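Local atomic coordinates of N-acetylneuraminate lyase (Fusobacterium nucleatum subsp. nucleatum ATCC 25586, PDB entry 5ZKA), a protein that belongs, as an N-acetylneuraminate lyase, to the dihydrodipicolinate synthetase family and folds as a TIM barrel. Residues C106-T111 / I138-P143; V167-G172 / K187-G192. All coordinates share one frame; numbering follows the deposited sequence.

Contact 1. Residues C106-T111 / I138-P143; sequences CLSAVT and IIYSIP
Val-110 sits on the aromatic ring of Tyr-140: its CB lies 3.9 Å from the centre of the Tyr-140 ring, almost straight above the face, in a CH-pi contact. The tyrosine reaches under it because CG stays beside the backbone N (chi1 -84°). At the rim of the same ring, close to its plane, Ser-108 OG comes 4.4 Å from Tyr-140 CE1. Further down, Cys-106 SG packs against Ile-138 CG1 at 3.7 Å, and Ser-108 CB lies beside Ile-138 CB.

Beneath these side chains the strands run parallel. Ile-138 N donates to Leu-107 O at 2.8 Å, while the return bond from Ala-109 N to Ile-138 O is longer, 3.3 Å. Past it the two segments part, and Tyr-126 OH fills in, bonding to both Ala-109 O and Tyr-140 N. The two segments meet again at Pro-143 O, gripped twice by Thr-111: N at 2.8 Å and OG1 at 2.6 Å come from opposite faces of the carbonyl plane. Pro-143 is poorly ordered, so this clasp is less certain in detail.

Two polar ends find a common partner outside: Ser-108 OG and Tyr-140 OH both hydrogen-bond Tyr-47 OH, and Tyr-140 OH also meets Lys-168 NZ, which ties the ring's position to other barrel strands. Strands 107-109 and 137-140 are neighbours in the eight-stranded parallel barrel, with strand 79-83 on the far side of the first and strand 164-169 beside the second; helix 119-133 packs outside them, against Leu-107, Thr-111 and Ile-139.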
loop_
_atom_site.group_PDB
_atom_site.type_symbol
_atom_site.label_atom_id
_atom_site.label_comp_id
_atom_site.label_asym_id
_atom_site.label_seq_id
_atom_site.Cartn_x
_atom_site.Cartn_y
_atom_site.Cartn_z
ATOM N N CYS B 106 -13.909 -22.247 11.418
ATOM C CA CYS B 106 -13.755 -21.257 10.362
ATOM C C CYS B 106 -12.848 -21.839 9.291
ATOM O O CYS B 106 -11.799 -22.406 9.609
ATOM C CB CYS B 106 -13.173 -19.947 10.894
ATOM S SG CYS B 106 -13.241 -18.613 9.659
ATOM N N LEU B 107 -13.270 -21.722 8.041
ATOM C CA LEU B 107 -12.498 -22.185 6.899
ATOM C C LEU B 107 -11.944 -20.993 6.148
ATOM O O LEU B 107 -12.400 -19.858 6.303
ATOM C CB LEU B 107 -13.356 -23.017 5.940
ATOM C CG LEU B 107 -14.162 -24.139 6.586
ATOM C CD1 LEU B 107 -15.016 -24.852 5.555
ATOM C CD2 LEU B 107 -13.197 -25.111 7.237
ATOM N N SER B 108 -10.951 -21.271 5.319
ATOM C CA SER B 108 -10.533 -20.327 4.303
ATOM C C SER B 108 -10.216 -21.126 3.053
ATOM O O SER B 108 -10.018 -22.346 3.105
ATOM C CB SER B 108 -9.325 -19.490 4.743
ATOM O OG SER B 108 -8.179 -20.307 4.856
ATOM N N ALA B 109 -10.207 -20.437 1.917
ATOM C CA ALA B 109 -9.918 -21.131 0.672
ATOM C C ALA B 109 -9.416 -20.137 -0.358
ATOM O O ALA B 109 -9.860 -18.987 -0.394
ATOM C CB ALA B 109 -11.151 -21.858 0.127
ATOM N N VAL B 110 -8.485 -20.602 -1.177
ATOM C CA VAL B 110 -8.126 -19.965 -2.431
ATOM C C VAL B 110 -8.415 -20.979 -3.531
ATOM O O VAL B 110 -8.290 -22.189 -3.310
ATOM C CB VAL B 110 -6.649 -19.514 -2.419
ATOM C CG1 VAL B 110 -5.716 -20.697 -2.270
ATOM C CG2 VAL B 110 -6.325 -18.700 -3.653
ATOM N N THR B 111 -8.846 -20.499 -4.696
ATOM C CA THR B 111 -9.238 -21.405 -5.766
ATOM C C THR B 111 -8.022 -21.847 -6.584
ATOM O O THR B 111 -6.953 -21.236 -6.507
ATOM C CB THR B 111 -10.271 -20.736 -6.668
ATOM O OG1 THR B 111 -9.612 -19.879 -7.608
ATOM C CG2 THR B 111 -11.257 -19.922 -5.840
ATOM N N ILE B 138 -13.463 -17.628 5.087
ATOM C CA ILE B 138 -12.629 -16.466 4.775
ATOM C C ILE B 138 -12.163 -16.603 3.327
ATOM O O ILE B 138 -11.539 -17.607 2.965
ATOM C CB ILE B 138 -11.428 -16.362 5.730
ATOM C CG1 ILE B 138 -11.887 -16.161 7.180
ATOM C CG2 ILE B 138 -10.463 -15.234 5.285
ATOM C CD1 ILE B 138 -12.620 -14.898 7.407
ATOM N N ILE B 139 -12.462 -15.601 2.492
ATOM C CA ILE B 139 -12.034 -15.615 1.097
ATOM C C ILE B 139 -10.658 -14.974 0.988
ATOM O O ILE B 139 -10.184 -14.298 1.901
ATOM C CB ILE B 139 -13.035 -14.896 0.170
ATOM C CG1 ILE B 139 -13.234 -13.452 0.638
ATOM C CG2 ILE B 139 -14.361 -15.652 0.108
ATOM C CD1 ILE B 139 -14.002 -12.590 -0.332
ATOM N N TYR B 140 -10.001 -15.207 -0.146
ATOM C CA TYR B 140 -8.777 -14.499 -0.495
ATOM C C TYR B 140 -9.126 -13.339 -1.416
ATOM O O TYR B 140 -9.993 -13.470 -2.284
ATOM C CB TYR B 140 -7.775 -15.420 -1.195
ATOM C CG TYR B 140 -6.906 -16.240 -0.264
ATOM C CD1 TYR B 140 -7.471 -16.971 0.771
ATOM C CD2 TYR B 140 -5.527 -16.318 -0.448
ATOM C CE1 TYR B 140 -6.694 -17.733 1.615
ATOM C CE2 TYR B 140 -4.738 -17.084 0.395
ATOM C CZ TYR B 140 -5.331 -17.790 1.428
ATOM O OH TYR B 140 -4.577 -18.562 2.284
ATOM N N SER B 141 -8.431 -12.206 -1.234
ATOM C CA SER B 141 -8.641 -11.055 -2.110
ATOM C C SER B 141 -8.217 -11.348 -3.545
ATOM O O SER B 141 -8.847 -10.856 -4.487
ATOM C CB SER B 141 -7.887 -9.840 -1.568
ATOM O OG SER B 141 -6.481 -10.070 -1.592
ATOM N N ILE B 142 -7.157 -12.127 -3.735
ATOM C CA ILE B 142 -6.814 -12.673 -5.040
ATOM C C ILE B 142 -7.200 -14.153 -5.038
ATOM O O ILE B 142 -6.521 -14.969 -4.394
ATOM C CB ILE B 142 -5.330 -12.486 -5.376
ATOM C CG1 ILE B 142 -4.854 -11.099 -4.948
ATOM C CG2 ILE B 142 -5.124 -12.666 -6.862
ATOM C CD1 ILE B 142 -3.425 -10.787 -5.373
ATOM N N PRO B 143 -8.268 -14.545 -5.739
ATOM C CA PRO B 143 -8.789 -15.918 -5.615
ATOM C C PRO B 143 -7.905 -16.995 -6.231
ATOM O O PRO B 143 -8.243 -18.179 -6.117
ATOM C CB PRO B 143 -10.147 -15.842 -6.337
ATOM C CG PRO B 143 -10.469 -14.382 -6.418
ATOM C CD PRO B 143 -9.151 -13.691 -6.547
#

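Contact 2. Residues V167-G172 / K187-G192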
loop_
_atom_site.group_PDB
_atom_site.type_symbol
_atom_site.label_atom_id
_atom_site.label_comp_id
_atom_site.label_asym_id
_atom_site.label_seq_id
_atom_site.Cartn_x
_atom_site.Cartn_y
_atom_site.Cartn_z
ATOM N N VAL B 167 -12.143 -11.671 4.652
ATOM C CA VAL B 167 -11.217 -11.806 3.529
ATOM C C VAL B 167 -9.787 -11.694 4.037
ATOM O O VAL B 167 -9.489 -10.876 4.916
ATOM C CB VAL B 167 -11.482 -10.741 2.434
ATOM C CG1 VAL B 167 -11.595 -9.350 3.050
ATOM C CG2 VAL B 167 -10.394 -10.776 1.340
ATOM N N LYS B 168 -8.909 -12.548 3.506
ATOM C CA LYS B 168 -7.464 -12.404 3.672
ATOM C C LYS B 168 -6.934 -11.567 2.514
ATOM O O LYS B 168 -7.050 -11.966 1.350
ATOM C CB LYS B 168 -6.775 -13.771 3.710
ATOM C CG LYS B 168 -5.251 -13.733 3.880
ATOM C CD LYS B 168 -4.681 -15.156 3.736
ATOM C CE LYS B 168 -3.200 -15.225 4.044
ATOM N NZ LYS B 168 -2.646 -16.551 3.658
ATOM N N PHE B 169 -6.372 -10.398 2.835
ATOM C CA PHE B 169 -5.915 -9.435 1.840
ATOM C C PHE B 169 -4.441 -9.702 1.565
ATOM O O PHE B 169 -3.595 -9.471 2.434
ATOM C CB PHE B 169 -6.131 -8.013 2.351
ATOM C CG PHE B 169 -6.707 -7.079 1.336
ATOM C CD1 PHE B 169 -5.888 -6.225 0.626
ATOM C CD2 PHE B 169 -8.074 -7.037 1.115
ATOM C CE1 PHE B 169 -6.420 -5.358 -0.309
ATOM C CE2 PHE B 169 -8.610 -6.173 0.183
ATOM C CZ PHE B 169 -7.788 -5.334 -0.524
ATOM N N THR B 170 -4.123 -10.187 0.363
ATOM C CA THR B 170 -2.775 -10.666 0.094
ATOM C C THR B 170 -1.922 -9.744 -0.766
ATOM O O THR B 170 -0.702 -9.955 -0.838
ATOM C CB THR B 170 -2.823 -12.035 -0.587
ATOM O OG1 THR B 170 -3.438 -11.900 -1.869
ATOM C CG2 THR B 170 -3.623 -13.015 0.266
ATOM N N ALA B 171 -2.514 -8.771 -1.447
ATOM C CA ALA B 171 -1.762 -7.815 -2.253
ATOM C C ALA B 171 -1.996 -6.423 -1.687
ATOM O O ALA B 171 -3.136 -6.057 -1.379
ATOM C CB ALA B 171 -2.179 -7.864 -3.724
ATOM N N GLY B 172 -0.923 -5.652 -1.553
ATOM C CA GLY B 172 -1.023 -4.381 -0.863
ATOM C C GLY B 172 -1.533 -3.245 -1.724
ATOM O O GLY B 172 -0.786 -2.313 -2.035
ATOM N N LYS B 187 -17.652 -7.262 8.103
ATOM C CA LYS B 187 -16.790 -8.363 7.698
ATOM C C LYS B 187 -15.407 -8.199 8.309
ATOM O O LYS B 187 -14.989 -7.104 8.675
ATOM C CB LYS B 187 -16.667 -8.425 6.167
ATOM C CG LYS B 187 -17.999 -8.599 5.447
ATOM C CD LYS B 187 -18.644 -9.941 5.793
ATOM C CE LYS B 187 -20.041 -10.044 5.166
ATOM N NZ LYS B 187 -20.764 -11.300 5.555
ATOM N N LEU B 188 -14.688 -9.306 8.408
ATOM C CA LEU B 188 -13.321 -9.277 8.907
ATOM C C LEU B 188 -12.379 -9.062 7.738
ATOM O O LEU B 188 -12.602 -9.601 6.656
ATOM C CB LEU B 188 -12.970 -10.595 9.605
ATOM C CG LEU B 188 -13.788 -10.975 10.828
ATOM C CD1 LEU B 188 -13.648 -12.498 11.049
ATOM C CD2 LEU B 188 -13.244 -10.175 12.001
ATOM N N ILE B 189 -11.347 -8.248 7.943
ATOM C CA ILE B 189 -10.257 -8.109 6.980
ATOM C C ILE B 189 -8.948 -8.434 7.686
ATOM O O ILE B 189 -8.623 -7.825 8.711
ATOM C CB ILE B 189 -10.202 -6.694 6.375
ATOM C CG1 ILE B 189 -11.583 -6.287 5.863
ATOM C CG2 ILE B 189 -9.131 -6.642 5.281
ATOM C CD1 ILE B 189 -11.685 -4.806 5.438
ATOM N N PHE B 190 -8.190 -9.376 7.127
ATOM C CA PHE B 190 -6.900 -9.776 7.672
ATOM C C PHE B 190 -5.818 -9.385 6.677
ATOM O O PHE B 190 -5.946 -9.649 5.481
ATOM C CB PHE B 190 -6.846 -11.285 7.956
ATOM C CG PHE B 190 -7.781 -11.719 9.059
ATOM C CD1 PHE B 190 -7.467 -11.470 10.383
ATOM C CD2 PHE B 190 -8.978 -12.350 8.764
ATOM C CE1 PHE B 190 -8.337 -11.855 11.409
ATOM C CE2 PHE B 190 -9.846 -12.741 9.777
ATOM C CZ PHE B 190 -9.525 -12.486 11.103
ATOM N N ALA B 191 -4.786 -8.718 7.171
ATOM C CA ALA B 191 -3.650 -8.355 6.342
ATOM C C ALA B 191 -2.777 -9.584 6.103
ATOM O O ALA B 191 -2.419 -10.290 7.049
ATOM C CB ALA B 191 -2.846 -7.252 7.032
ATOM N N GLY B 192 -2.418 -9.826 4.846
ATOM C CA GLY B 192 -1.536 -10.929 4.521
ATOM C C GLY B 192 -0.080 -10.556 4.336
ATOM O O GLY B 192 0.732 -11.434 4.029
#
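Strands 167-169 and 188-191 run parallel, 4.8 Å apart and 28° off, stitched by alternating backbone bonds from Val-167 N to Leu-188 O, Phe-190 N to Val-167 O, Phe-169 N to Phe-190 O (2.8 Å and nearly straight, 174° at the hydrogen) and, more bent where the second strand has ended, Gly-192 N to Phe-169 O (2.7 Å).

On the face bearing Val-167, Phe-169 and Ile-189, the first and last lie side by side and point the same way, Val-167 CG1 to Ile-189 CG1 4.2 Å. Ile-189 CG2, swung to the side opposite its backbone N, approaches the Phe-169 ring obliquely, 4.3 Å from Phe-169 CD2. Lys-168 and Phe-190 occupy the other face; the Lys-168 chain is extended along its whole length, with all four torsions near 180°, and its side chain touches Ile-209 of strand 207-210, while the Phe-190 ring meets that of Tyr-12.

This is the pairing within a beta-alpha-beta unit. Helix 174-183 covers Phe-169 and Ile-189 from outside, helix 152-159 covers Val-167, and strand 207-210 flanks strand 188-191 on its other edge.

From the N terminus, contact 1 comes first: the chain leaves strand 107-109, runs through helix 119-133 and closes the loop at strand 137-140. It then passes helix 152-159 to reach strand 164-169, where contact 2 opens, and helix 174-183 leads to its closure on strand 188-191. The two loops follow in series, neither nesting nor crossing. They are joined edge to edge in the sheet, since strands 137-140 and 164-169 are neighbours: Lys-168 N probably bonds Ile-139 O at 2.7 Å, and Ser-141 N probably bonds Lys-168 O. Together contact 1 and contact 2 tie four successive strands of the barrel wall.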